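Local coordinates for pinoresinol-lariciresinol reductase (Thuja plicata, PDB 1QYD), which catalyses the enantioselective, NADPH-dependent reduction of pinoresinol to lariciresinol and of lariciresinol to secoisolariciresinol in lignan biosynthesis, at residues Phe117-Asp122 with Arg269-Gln274; Ser157-Gly162 with Tyr273-Arg278; Pro121-His126 with Asn283-Pro288; Tyr163-Leu168 with Lys230-Ile235; Ser82-Gly87 with Leu97-Ala102. All coordinates share one frame; numbering follows the deposited sequence.

Contact 1 of 5, residues Phe117-Asp122 with Arg269-Gln274; sequences FGMDPD and RCHLYQ
The carbonyl oxygen of His271 accepts a bond from the backbone N of Gln274, with His271 O to Gln274 N at 2.8 Å, and Met119 reaches toward the same oxygen. The bond belongs to the first turn of helix 272-275, where His271 holds the N-cap position. Met119 brings only its methyl group here, with CE 4.1 Å from His271 O. This is packing, not a bond. The closest approach is a little further along the turn, where Met119 CE lies 3.6 Å from Gln274 CB. The two side chains cross there at about a right angle. Gln274 offers the foot of its chain, which then bends at chi2 and carries its amide off. The sulfur of Met119 lies at the edge of the imidazole. Met119 SD is 4.3 Å from His271 CD2 and 89° off the ring normal. A bend at chi3 (111°) of Met119 turns the methyl onto the helix turn while the sulfur stays by the ring. His271 ND1 has a weak bond to Val268 O, which may steady the imidazole. His271 is inferred to bind substrate, and the side chain of Met119 comes about 7 Å from that of Lys138, the inferred proton acceptor. The contact therefore probably lines the active-site region. Met119 lies in the loop between strand 111-113 and helix 133-147. Its side chain also touches Phe135 of that helix and Leu281, so the methionine packs between helix 133-147 and helix 272-275.

Contact 2 of 5, residues Ser157-Gly162 with Tyr273-Arg278; sequences SNMFAG and YQIFFR
The closest CA atoms are those of Met159 and Ile275, 9.0 Å apart, so side chains alone close the distance between strand 159-160 and the end of helix 272-275. Met159 reaches out from the strand with CG beside its backbone N (chi1 -71°). Its sulfur meets two partners side by side. Met159 SD is 3.6 Å from Ile275 CG2 and 3.7 Å from Phe276 CZ. The methyl doubles the first touch, with Met159 CE 3.8 Å from Ile275 CG2. Ile275 CD1 lies alongside, 4.0 Å from Met159 SD and 4.1 Å from Met159 CG. Ile275 also packs on its own neighbour: Ile275 CG2 stands 3.5 Å above the Phe276 ring plane, over the ring centre. The sulfur approaches that ring obliquely, 53° off the normal. Phe276 is the first residue to leave the helix, and its ring projects back to the methionine. Met159 also touches Trp194 of strand 191-195, the next strand of the mixed sheet. All three touching residues are buried. Sulfur and ring form a Met-aromatic contact, which joins the helix capped by His271, the inferred substrate-binding residue, to an outer strand of the mixed sheet.

Contact 3 of 5, residues Pro121-His126 with Asn283-Pro288; sequences PDIMEH and NFEIGP
Ile123 lays a methyl over the ring of Phe284, a CH-pi contact made from the centre of an inverse gamma turn. The methyl is CG2. It stands 3.8 Å above the ring plane and is offset toward the rim. Its nearest ring atoms are on one side, with Ile123 CG2 3.8 Å from Phe284 CE1 and 3.9 Å from Phe284 CD1. The end of the other branch, Ile123 CD1, lies over the same face, toward the other rim, 4.2 Å from Phe284 CD2. Glu285 adds a looser touch at the margin. The ring is set by its first torsion, chi1 58°, which places CG between the backbone N and the carbonyl carbon. Asn283 OD1 lies in plane at the ring edge. Further out, Arg221 makes a cation-pi contact with the ring and its NH1 bonds to Phe284 O, while Tyr219 meets the ring with planes at about 50°. Tyr219 also touches Ile123, so strand 217-219 backs both partners. The neighbouring Asp122 forms salt bridges with Arg142, inferred to bind NADP, and with Arg143. These tie the turn to helix 133-147. The contact lies at the surface and joins two loops, one before helix 133-147 and one before strand 290-292. The inverse gamma turn itself is held by a weak bond, Met124 N to Asp122 O at 3.2 Å.

Contact 4 of 5, residues Tyr163-Leu168 with Lys230-Ile235; sequences YFAGSL and KEVIQI
Ala165 and Leu168 meet Val232 and Ile233 through aliphatic groups, and no ring or other flat side-chain group takes part across the contact. The ring-bearing Trp194 of strand 191-195 touches both Ala165 and Val232. One branch of valine does most of the work. Val232 CG1 is 4.0 Å from Ala165 CB and equally 4.0 Å from Leu168 CD1. It is placed there by chi1 of 169°, with CG1 pointing opposite the backbone N. Leu168 and Val232 run past each other in opposite directions, and Leu168 CD1 also rests 4.0 Å from Val232 O. At the next residue of the helix, Leu168 CG lies 4.2 Å from Ile233 CG1. Next to the leucine, Ser167 OG donates to Tyr163 O at 3.0 Å, coming from above the carbonyl plane. The same hydroxyl is bonded to Ala169 N. All four touching residues are buried, and Met305 of helix 305-309 covers Ala165 too. The contact lies away from the cofactor and substrate sites. It is plain apolar packing of the chain after helix 161-164 on helix 229-241, and these two helices directly follow the outermost strands, 159-160 and 226-228, of the mixed sheet.

Contact 5 of 5, residues Ser82-Gly87 with Leu97-Ala102; sequences SALAGG and LKLVEA
Leu99 overlaps Ser82 and Leu84 with a single methyl, CD2. This is the inside of a beta-alpha-beta crossover in the Rossmann fold: strand 79-82 leads through helix 96-105 to its parallel neighbour 111-113. The methyl touches both partners, and on the serine side Leu99 CD2 is 4.3 Å from Ser82 CB. Both touches are loose and apolar. The torsion chi1 of Leu99, -176°, swings CG away from the backbone N and out from the helix toward the end of the strand. Leu84 answers with one methyl, directed at the helix. The backbones stay well apart, with Ser82 CA to Leu99 CA at 8.9 Å, and the helix turn beside Leu99 is regular, with Ala102 N bonded to Lys98 O at 2.9 Å. Val10 of the central strand 7-10 touches Ser82, Leu84 and Leu99 alike, and Leu74 of helix 67-74 also packs on Leu99. All three touching residues are buried. Leu84 stands close to the inferred NADP site, about 4 Å from Gly11 and about 5 Å from the side chain of Arg36 at nearest atoms. The contact thus packs the helix against the end of strand 79-82, near where the cofactor probably binds. The two leucines themselves meet methyl to methyl, Leu99 CD2 to Leu84 CD1 at 4.4 Å.

Contact 5 closes first along the chain, beside the parallel Rossmann sheet, before the other four open. Contact 4 is nested inside the loops closed by contacts 1, 2 and 3. Contacts 1 and 2 share helix 272-275 and touch, with centres about 7 Å apart. Contacts 1 and 3 share Pro121 and Asp122, about 11 Å between centres. Contacts 2 and 4 both use helix 161-164 and are also about 11 Å apart. Contact 5 lies about 31 Å from contact 4, centre to centre. Contacts 1 to 3 thus bring residues after 268 back to the loop 117-126 and strand 159-160, near the inferred catalytic and substrate residues.

Contact 1 of 5, residues Phe117-Asp122 with Arg269-Gln274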
# COMPACT_ATOMS: atom_id res chain seq x y z
N PHE A 117 -5.82 -0.58 18.27
CA PHE A 117 -5.87 -1.86 18.98
C PHE A 117 -4.58 -2.73 18.94
O PHE A 117 -4.63 -3.96 18.94
CB PHE A 117 -7.10 -2.66 18.43
CG PHE A 117 -8.44 -1.93 18.49
CD1 PHE A 117 -8.93 -1.31 17.32
CD2 PHE A 117 -9.14 -1.81 19.70
CE1 PHE A 117 -10.12 -0.58 17.38
CE2 PHE A 117 -10.33 -1.08 19.75
CZ PHE A 117 -10.81 -0.46 18.59
N GLY A 118 -3.43 -2.04 19.02
CA GLY A 118 -2.10 -2.62 18.94
C GLY A 118 -1.00 -1.77 19.59
O GLY A 118 -1.20 -1.10 20.60
N MET A 119 0.17 -1.81 18.95
CA MET A 119 1.42 -1.21 19.39
C MET A 119 1.63 0.27 19.72
O MET A 119 2.55 0.60 20.48
CB MET A 119 2.52 -1.52 18.40
CG MET A 119 2.90 -2.98 18.30
SD MET A 119 4.50 -3.16 17.48
CE MET A 119 5.38 -3.71 18.91
N ASP A 120 0.81 1.16 19.14
CA ASP A 120 0.84 2.63 19.22
C ASP A 120 1.85 3.29 18.27
O ASP A 120 3.01 3.52 18.61
CB ASP A 120 1.13 3.13 20.66
CG ASP A 120 0.97 4.63 20.89
OD1 ASP A 120 0.81 5.05 22.03
OD2 ASP A 120 1.00 5.42 19.96
N PRO A 121 1.34 3.73 17.10
CA PRO A 121 2.12 4.26 16.01
C PRO A 121 3.07 5.41 16.24
O PRO A 121 4.18 5.39 15.71
CB PRO A 121 1.08 4.59 14.97
CG PRO A 121 -0.15 4.83 15.77
CD PRO A 121 -0.06 3.66 16.70
N ASP A 122 2.71 6.43 17.01
CA ASP A 122 3.67 7.49 17.17
C ASP A 122 4.50 7.39 18.44
O ASP A 122 5.06 8.38 18.92
CB ASP A 122 2.95 8.83 17.07
CG ASP A 122 1.82 9.08 18.02
OD1 ASP A 122 0.91 9.79 17.61
OD2 ASP A 122 1.83 8.59 19.14
N ARG A 269 6.99 -10.81 11.13
CA ARG A 269 8.32 -10.80 11.72
C ARG A 269 8.70 -9.32 11.65
O ARG A 269 8.40 -8.70 10.63
CB ARG A 269 9.29 -11.68 10.89
CG ARG A 269 8.99 -13.19 11.03
CD ARG A 269 9.97 -14.15 10.35
NE ARG A 269 9.44 -15.52 10.39
CZ ARG A 269 9.32 -16.30 9.30
NH1 ARG A 269 9.69 -15.90 8.08
NH2 ARG A 269 8.72 -17.49 9.39
N CYS A 270 9.29 -8.68 12.66
CA CYS A 270 9.60 -7.24 12.75
C CYS A 270 8.33 -6.46 12.98
O CYS A 270 7.87 -5.58 12.25
CB CYS A 270 10.30 -6.63 11.50
SG CYS A 270 9.41 -6.37 9.94
N HIS A 271 7.85 -6.88 14.14
CA HIS A 271 6.61 -6.49 14.76
C HIS A 271 6.74 -7.46 15.91
O HIS A 271 6.93 -7.08 17.05
CB HIS A 271 5.47 -6.79 13.78
CG HIS A 271 4.12 -7.25 14.29
ND1 HIS A 271 3.46 -8.28 13.80
CD2 HIS A 271 3.38 -6.67 15.28
CE1 HIS A 271 2.33 -8.34 14.46
NE2 HIS A 271 2.28 -7.37 15.36
N LEU A 272 6.78 -8.75 15.58
CA LEU A 272 7.10 -9.79 16.54
C LEU A 272 8.52 -9.59 17.03
O LEU A 272 8.92 -10.08 18.08
CB LEU A 272 6.95 -11.08 15.82
CG LEU A 272 7.15 -12.38 16.52
CD1 LEU A 272 6.09 -12.61 17.55
CD2 LEU A 272 7.07 -13.45 15.46
N TYR A 273 9.29 -8.87 16.22
CA TYR A 273 10.64 -8.51 16.55
C TYR A 273 10.67 -7.14 17.24
O TYR A 273 11.65 -6.82 17.90
CB TYR A 273 11.46 -8.58 15.24
CG TYR A 273 11.76 -10.04 14.79
CD1 TYR A 273 13.09 -10.48 14.68
CD2 TYR A 273 10.74 -10.98 14.54
CE1 TYR A 273 13.40 -11.80 14.34
CE2 TYR A 273 11.04 -12.31 14.20
CZ TYR A 273 12.38 -12.72 14.11
OH TYR A 273 12.69 -14.04 13.81
N GLN A 274 9.61 -6.32 17.19
CA GLN A 274 9.55 -5.08 17.94
C GLN A 274 8.96 -5.41 19.31
O GLN A 274 9.34 -4.78 20.28
CB GLN A 274 8.63 -4.07 17.29
CG GLN A 274 8.71 -3.92 15.77
CD GLN A 274 9.91 -3.22 15.14
OE1 GLN A 274 10.62 -2.40 15.73
NE2 GLN A 274 10.12 -3.52 13.87

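Contact 2 of 5, residues Ser157-Gly162 with Tyr273-Arg278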
# COMPACT_ATOMS: atom_id res chain seq x y z
N SER A 157 -3.85 -1.27 22.78
CA SER A 157 -4.32 -2.35 23.62
C SER A 157 -3.44 -3.60 23.68
O SER A 157 -3.71 -4.55 24.40
CB SER A 157 -5.71 -2.65 23.12
OG SER A 157 -5.65 -3.16 21.79
N ASN A 158 -2.40 -3.59 22.85
CA ASN A 158 -1.32 -4.57 22.77
C ASN A 158 -1.58 -5.95 22.14
O ASN A 158 -2.09 -6.00 21.01
CB ASN A 158 -0.71 -4.73 24.20
CG ASN A 158 -0.13 -3.41 24.74
OD1 ASN A 158 -0.50 -2.92 25.82
ND2 ASN A 158 0.77 -2.80 23.96
N MET A 159 -1.21 -7.07 22.76
CA MET A 159 -1.33 -8.35 22.11
C MET A 159 -2.60 -9.01 22.51
O MET A 159 -2.92 -9.06 23.71
CB MET A 159 -0.18 -9.30 22.48
CG MET A 159 1.17 -8.91 21.88
SD MET A 159 2.48 -10.09 22.25
CE MET A 159 2.80 -9.51 23.87
N PHE A 160 -3.35 -9.49 21.50
CA PHE A 160 -4.56 -10.22 21.82
C PHE A 160 -4.03 -11.61 22.17
O PHE A 160 -3.18 -12.16 21.49
CB PHE A 160 -5.53 -10.34 20.61
CG PHE A 160 -5.95 -9.06 19.90
CD1 PHE A 160 -6.28 -7.90 20.60
CD2 PHE A 160 -5.97 -9.05 18.50
CE1 PHE A 160 -6.61 -6.74 19.87
CE2 PHE A 160 -6.30 -7.90 17.79
CZ PHE A 160 -6.62 -6.74 18.48
N ALA A 161 -4.49 -12.16 23.28
CA ALA A 161 -4.02 -13.45 23.76
C ALA A 161 -4.29 -14.60 22.79
O ALA A 161 -3.46 -15.48 22.61
CB ALA A 161 -4.70 -13.65 25.07
N GLY A 162 -5.41 -14.60 22.07
CA GLY A 162 -5.69 -15.61 21.06
C GLY A 162 -4.96 -15.40 19.75
O GLY A 162 -5.39 -15.87 18.71
N TYR A 273 9.29 -8.87 16.22
CA TYR A 273 10.64 -8.51 16.55
C TYR A 273 10.67 -7.14 17.24
O TYR A 273 11.65 -6.82 17.90
CB TYR A 273 11.46 -8.58 15.24
CG TYR A 273 11.76 -10.04 14.79
CD1 TYR A 273 13.09 -10.48 14.68
CD2 TYR A 273 10.74 -10.98 14.54
CE1 TYR A 273 13.40 -11.80 14.34
CE2 TYR A 273 11.04 -12.31 14.20
CZ TYR A 273 12.38 -12.72 14.11
OH TYR A 273 12.69 -14.04 13.81
N GLN A 274 9.61 -6.32 17.19
CA GLN A 274 9.55 -5.08 17.94
C GLN A 274 8.96 -5.41 19.31
O GLN A 274 9.34 -4.78 20.28
CB GLN A 274 8.63 -4.07 17.29
CG GLN A 274 8.71 -3.92 15.77
CD GLN A 274 9.91 -3.22 15.14
OE1 GLN A 274 10.62 -2.40 15.73
NE2 GLN A 274 10.12 -3.52 13.87
N ILE A 275 7.99 -6.34 19.39
CA ILE A 275 7.42 -6.91 20.63
C ILE A 275 8.47 -7.63 21.55
O ILE A 275 8.66 -7.28 22.73
CB ILE A 275 6.29 -7.94 20.26
CG1 ILE A 275 5.15 -7.29 19.55
CG2 ILE A 275 5.65 -8.51 21.51
CD1 ILE A 275 4.13 -8.35 19.07
N PHE A 276 9.16 -8.66 21.04
CA PHE A 276 10.09 -9.47 21.84
C PHE A 276 11.57 -9.31 21.44
O PHE A 276 12.22 -10.31 21.11
CB PHE A 276 9.70 -10.99 21.73
CG PHE A 276 8.23 -11.41 21.89
CD1 PHE A 276 7.64 -11.47 23.15
CD2 PHE A 276 7.46 -11.74 20.76
CE1 PHE A 276 6.30 -11.85 23.27
CE2 PHE A 276 6.12 -12.12 20.88
CZ PHE A 276 5.54 -12.18 22.14
N PHE A 277 12.12 -8.07 21.43
CA PHE A 277 13.53 -7.75 21.17
C PHE A 277 13.91 -6.31 21.50
O PHE A 277 14.94 -6.08 22.13
CB PHE A 277 13.98 -7.90 19.74
CG PHE A 277 14.41 -9.30 19.34
CD1 PHE A 277 13.71 -9.96 18.32
CD2 PHE A 277 15.47 -9.92 20.00
CE1 PHE A 277 14.07 -11.25 17.96
CE2 PHE A 277 15.82 -11.22 19.63
CZ PHE A 277 15.12 -11.88 18.62
N ARG A 278 13.14 -5.34 20.94
CA ARG A 278 13.28 -3.90 21.20
C ARG A 278 12.21 -3.51 22.22
O ARG A 278 12.18 -2.38 22.74
CB ARG A 278 13.09 -3.06 19.91
CG ARG A 278 14.36 -2.61 19.14
CD ARG A 278 15.27 -3.75 18.60
NE ARG A 278 14.56 -4.69 17.73
CZ ARG A 278 15.10 -5.50 16.80
NH1 ARG A 278 16.41 -5.56 16.53
NH2 ARG A 278 14.26 -6.28 16.10

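Contact 3 of 5, residues Pro121-His126 with Asn283-Pro288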
# COMPACT_ATOMS: atom_id res chain seq x y z
N PRO A 121 1.34 3.73 17.10
CA PRO A 121 2.12 4.26 16.01
C PRO A 121 3.07 5.41 16.24
O PRO A 121 4.18 5.39 15.71
CB PRO A 121 1.08 4.59 14.97
CG PRO A 121 -0.15 4.83 15.77
CD PRO A 121 -0.06 3.66 16.70
N ASP A 122 2.71 6.43 17.01
CA ASP A 122 3.67 7.49 17.17
C ASP A 122 4.50 7.39 18.44
O ASP A 122 5.06 8.38 18.92
CB ASP A 122 2.95 8.83 17.07
CG ASP A 122 1.82 9.08 18.02
OD1 ASP A 122 0.91 9.79 17.61
OD2 ASP A 122 1.83 8.59 19.14
N ILE A 123 4.54 6.15 18.98
CA ILE A 123 5.47 5.80 20.05
C ILE A 123 6.57 5.16 19.22
O ILE A 123 6.61 3.98 18.83
CB ILE A 123 4.87 4.81 21.09
CG1 ILE A 123 4.27 5.64 22.23
CG2 ILE A 123 5.91 3.84 21.67
CD1 ILE A 123 5.24 6.44 23.14
N MET A 124 7.35 6.19 18.87
CA MET A 124 8.52 6.20 18.03
C MET A 124 8.34 5.55 16.66
O MET A 124 8.45 6.18 15.61
CB MET A 124 9.70 5.52 18.75
CG MET A 124 10.32 6.13 19.99
SD MET A 124 10.77 7.86 19.70
CE MET A 124 9.61 8.68 20.77
N GLU A 125 8.04 4.24 16.77
CA GLU A 125 8.09 3.23 15.73
C GLU A 125 9.04 3.58 14.56
O GLU A 125 8.76 4.06 13.46
CB GLU A 125 6.65 2.93 15.31
CG GLU A 125 5.72 2.42 16.43
CD GLU A 125 5.99 1.17 17.30
OE1 GLU A 125 6.91 0.38 17.08
OE2 GLU A 125 5.21 0.98 18.24
N HIS A 126 10.24 3.43 15.16
CA HIS A 126 11.66 3.43 14.77
C HIS A 126 12.00 2.11 14.08
O HIS A 126 13.16 1.77 13.83
CB HIS A 126 12.49 3.55 16.04
CG HIS A 126 11.88 2.63 17.12
ND1 HIS A 126 10.93 2.99 17.98
CD2 HIS A 126 12.09 1.28 17.31
CE1 HIS A 126 10.56 1.93 18.64
NE2 HIS A 126 11.26 0.90 18.24
N ASN A 283 8.37 -0.87 27.16
CA ASN A 283 9.59 -0.10 27.30
C ASN A 283 9.42 1.43 27.35
O ASN A 283 10.30 2.18 26.90
CB ASN A 283 10.56 -0.46 26.16
CG ASN A 283 10.30 0.10 24.74
OD1 ASN A 283 9.20 0.55 24.40
ND2 ASN A 283 11.28 0.09 23.85
N PHE A 284 8.30 1.95 27.88
CA PHE A 284 8.11 3.39 27.95
C PHE A 284 7.05 3.81 28.96
O PHE A 284 6.19 3.07 29.44
CB PHE A 284 7.72 3.98 26.56
CG PHE A 284 6.46 3.35 26.01
CD1 PHE A 284 6.57 2.25 25.17
CD2 PHE A 284 5.21 3.82 26.41
CE1 PHE A 284 5.41 1.61 24.74
CE2 PHE A 284 4.07 3.18 25.97
CZ PHE A 284 4.16 2.07 25.14
N GLU A 285 7.16 5.11 29.11
CA GLU A 285 6.38 5.94 29.99
C GLU A 285 4.95 6.07 29.59
O GLU A 285 4.64 5.94 28.40
CB GLU A 285 7.02 7.33 30.05
CG GLU A 285 7.73 7.86 28.78
CD GLU A 285 6.89 8.10 27.52
OE1 GLU A 285 7.42 7.95 26.41
OE2 GLU A 285 5.72 8.46 27.65
N ILE A 286 4.04 6.30 30.53
CA ILE A 286 2.72 6.65 30.05
C ILE A 286 2.79 8.15 30.14
O ILE A 286 2.99 8.77 29.08
CB ILE A 286 1.58 6.01 30.94
CG1 ILE A 286 1.47 4.57 30.45
CG2 ILE A 286 0.20 6.66 30.80
CD1 ILE A 286 0.41 3.71 31.12
N GLY A 287 2.73 8.73 31.35
CA GLY A 287 2.73 10.18 31.56
C GLY A 287 1.66 10.92 30.75
O GLY A 287 0.68 10.32 30.32
N PRO A 288 1.88 12.19 30.40
CA PRO A 288 0.86 13.26 30.28
C PRO A 288 -0.36 13.25 29.30
O PRO A 288 -1.45 13.65 29.72
CB PRO A 288 1.70 14.49 30.06
CG PRO A 288 3.12 14.05 30.26
CD PRO A 288 3.15 12.61 29.85

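Contact 4 of 5, residues Tyr163-Leu168 with Lys230-Ile235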
# COMPACT_ATOMS: atom_id res chain seq x y z
N TYR A 163 -3.86 -14.67 19.78
CA TYR A 163 -3.06 -14.43 18.59
C TYR A 163 -1.61 -14.66 18.95
O TYR A 163 -0.82 -15.02 18.09
CB TYR A 163 -3.22 -13.01 18.11
CG TYR A 163 -3.92 -12.93 16.78
CD1 TYR A 163 -3.26 -13.33 15.62
CD2 TYR A 163 -5.23 -12.49 16.72
CE1 TYR A 163 -3.93 -13.30 14.40
CE2 TYR A 163 -5.92 -12.45 15.51
CZ TYR A 163 -5.25 -12.85 14.36
OH TYR A 163 -5.91 -12.81 13.17
N PHE A 164 -1.23 -14.39 20.22
CA PHE A 164 0.14 -14.58 20.63
C PHE A 164 0.29 -15.60 21.75
O PHE A 164 1.33 -16.23 21.83
CB PHE A 164 0.76 -13.19 21.04
CG PHE A 164 1.03 -12.32 19.80
CD1 PHE A 164 0.13 -11.29 19.44
CD2 PHE A 164 2.10 -12.61 18.96
CE1 PHE A 164 0.30 -10.59 18.25
CE2 PHE A 164 2.26 -11.90 17.77
CZ PHE A 164 1.36 -10.90 17.42
N ALA A 165 -0.70 -15.83 22.61
CA ALA A 165 -0.60 -16.86 23.65
C ALA A 165 -1.19 -18.19 23.25
O ALA A 165 -1.10 -19.22 23.94
CB ALA A 165 -1.33 -16.46 24.91
N GLY A 166 -1.92 -18.11 22.14
CA GLY A 166 -2.52 -19.27 21.49
C GLY A 166 -1.38 -20.02 20.88
O GLY A 166 -1.05 -21.10 21.31
N SER A 167 -0.73 -19.32 19.95
CA SER A 167 0.45 -19.77 19.27
C SER A 167 1.69 -19.91 20.16
O SER A 167 2.60 -20.66 19.79
CB SER A 167 0.76 -18.79 18.16
OG SER A 167 0.79 -17.49 18.75
N LEU A 168 1.70 -19.19 21.30
CA LEU A 168 2.81 -18.97 22.25
C LEU A 168 3.91 -18.08 21.64
O LEU A 168 4.97 -17.86 22.20
CB LEU A 168 3.40 -20.32 22.71
CG LEU A 168 3.39 -20.70 24.19
CD1 LEU A 168 2.14 -20.24 24.88
CD2 LEU A 168 3.50 -22.22 24.31
N LYS A 230 8.76 -16.20 27.75
CA LYS A 230 9.10 -17.35 28.54
C LYS A 230 8.08 -17.50 29.66
O LYS A 230 7.63 -18.61 29.93
CB LYS A 230 10.52 -17.07 29.00
CG LYS A 230 11.45 -18.04 29.73
CD LYS A 230 12.75 -17.24 29.99
CE LYS A 230 13.81 -17.97 30.84
NZ LYS A 230 14.86 -17.11 31.39
N GLU A 231 7.65 -16.44 30.35
CA GLU A 231 6.66 -16.63 31.39
C GLU A 231 5.29 -17.02 30.94
O GLU A 231 4.55 -17.50 31.80
CB GLU A 231 6.42 -15.42 32.19
CG GLU A 231 7.63 -14.90 32.93
CD GLU A 231 7.23 -13.59 33.56
OE1 GLU A 231 7.27 -12.57 32.87
OE2 GLU A 231 6.85 -13.61 34.73
N VAL A 232 4.90 -16.77 29.68
CA VAL A 232 3.63 -17.26 29.12
C VAL A 232 3.81 -18.73 28.69
O VAL A 232 2.88 -19.53 28.76
CB VAL A 232 3.16 -16.38 27.90
CG1 VAL A 232 1.97 -16.97 27.09
CG2 VAL A 232 2.75 -15.05 28.51
N ILE A 233 5.03 -19.10 28.25
CA ILE A 233 5.35 -20.47 27.96
C ILE A 233 5.23 -21.20 29.26
O ILE A 233 4.75 -22.32 29.25
CB ILE A 233 6.76 -20.66 27.46
CG1 ILE A 233 6.99 -19.84 26.21
CG2 ILE A 233 6.95 -22.14 27.18
CD1 ILE A 233 8.27 -20.01 25.35
N GLN A 234 5.62 -20.55 30.37
CA GLN A 234 5.57 -21.15 31.69
C GLN A 234 4.22 -21.39 32.32
O GLN A 234 4.12 -22.29 33.17
CB GLN A 234 6.37 -20.33 32.65
CG GLN A 234 7.83 -20.70 32.57
CD GLN A 234 8.68 -19.83 33.48
OE1 GLN A 234 9.79 -19.43 33.12
NE2 GLN A 234 8.18 -19.50 34.68
N ILE A 235 3.21 -20.60 31.94
CA ILE A 235 1.83 -20.83 32.35
C ILE A 235 1.31 -22.04 31.57
O ILE A 235 0.49 -22.78 32.09
CB ILE A 235 0.99 -19.57 32.05
CG1 ILE A 235 1.47 -18.41 32.94
CG2 ILE A 235 -0.50 -19.85 32.29
CD1 ILE A 235 1.08 -16.97 32.51

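Contact 5 of 5, residues Ser82-Gly87 with Leu97-Ala102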
# COMPACT_ATOMS: atom_id res chain seq x y z
N SER A 82 -14.01 2.87 14.70
CA SER A 82 -13.57 2.12 13.55
C SER A 82 -12.68 0.93 13.89
O SER A 82 -11.61 1.10 14.48
CB SER A 82 -12.82 3.05 12.64
OG SER A 82 -12.01 2.34 11.70
N ALA A 83 -13.06 -0.29 13.52
CA ALA A 83 -12.21 -1.48 13.72
C ALA A 83 -11.84 -2.06 12.37
O ALA A 83 -11.69 -3.27 12.17
CB ALA A 83 -12.96 -2.54 14.52
N LEU A 84 -11.68 -1.14 11.41
CA LEU A 84 -11.35 -1.42 10.01
C LEU A 84 -9.95 -1.93 9.79
O LEU A 84 -9.01 -1.14 9.83
CB LEU A 84 -11.56 -0.12 9.17
CG LEU A 84 -12.98 0.07 8.58
CD1 LEU A 84 -13.23 1.44 7.95
CD2 LEU A 84 -13.14 -1.04 7.56
N ALA A 85 -9.78 -3.24 9.54
CA ALA A 85 -8.46 -3.85 9.28
C ALA A 85 -8.45 -5.23 8.62
O ALA A 85 -9.36 -6.06 8.80
CB ALA A 85 -7.65 -3.99 10.56
N GLY A 86 -7.37 -5.53 7.89
CA GLY A 86 -7.29 -6.80 7.18
C GLY A 86 -5.87 -7.22 6.85
O GLY A 86 -5.06 -7.36 7.77
N GLY A 87 -5.56 -7.38 5.55
CA GLY A 87 -4.27 -7.87 5.07
C GLY A 87 -3.06 -7.06 5.48
O GLY A 87 -2.71 -6.90 6.65
N LEU A 97 -9.76 7.70 6.28
CA LEU A 97 -9.55 9.12 5.97
C LEU A 97 -10.84 9.76 5.47
O LEU A 97 -11.25 10.81 5.96
CB LEU A 97 -8.41 9.22 4.94
CG LEU A 97 -7.01 8.97 5.59
CD1 LEU A 97 -5.95 8.75 4.55
CD2 LEU A 97 -6.56 10.19 6.37
N LYS A 98 -11.53 9.03 4.57
CA LYS A 98 -12.89 9.27 4.10
C LYS A 98 -13.82 9.38 5.29
O LYS A 98 -14.58 10.34 5.37
CB LYS A 98 -13.42 8.11 3.27
CG LYS A 98 -12.54 7.58 2.14
CD LYS A 98 -13.37 6.62 1.32
CE LYS A 98 -12.70 6.39 -0.03
NZ LYS A 98 -11.52 5.55 0.09
N LEU A 99 -13.79 8.44 6.22
CA LEU A 99 -14.55 8.57 7.47
C LEU A 99 -14.16 9.77 8.35
O LEU A 99 -15.00 10.24 9.11
CB LEU A 99 -14.37 7.22 8.18
CG LEU A 99 -15.00 6.76 9.49
CD1 LEU A 99 -16.48 7.02 9.60
CD2 LEU A 99 -14.76 5.28 9.54
N VAL A 100 -12.94 10.34 8.28
CA VAL A 100 -12.52 11.54 9.03
C VAL A 100 -13.03 12.84 8.38
O VAL A 100 -13.41 13.82 9.03
CB VAL A 100 -10.96 11.57 9.13
CG1 VAL A 100 -10.48 12.82 9.87
CG2 VAL A 100 -10.47 10.35 9.90
N GLU A 101 -12.97 12.80 7.05
CA GLU A 101 -13.55 13.77 6.15
C GLU A 101 -15.06 13.81 6.41
O GLU A 101 -15.63 14.89 6.49
CB GLU A 101 -13.29 13.35 4.70
CG GLU A 101 -12.03 13.85 3.97
CD GLU A 101 -10.61 13.40 4.38
OE1 GLU A 101 -10.27 13.37 5.58
OE2 GLU A 101 -9.82 13.12 3.46
N ALA A 102 -15.75 12.66 6.58
CA ALA A 102 -17.17 12.62 6.88
C ALA A 102 -17.54 13.04 8.30
O ALA A 102 -18.67 13.44 8.58
CB ALA A 102 -17.69 11.23 6.65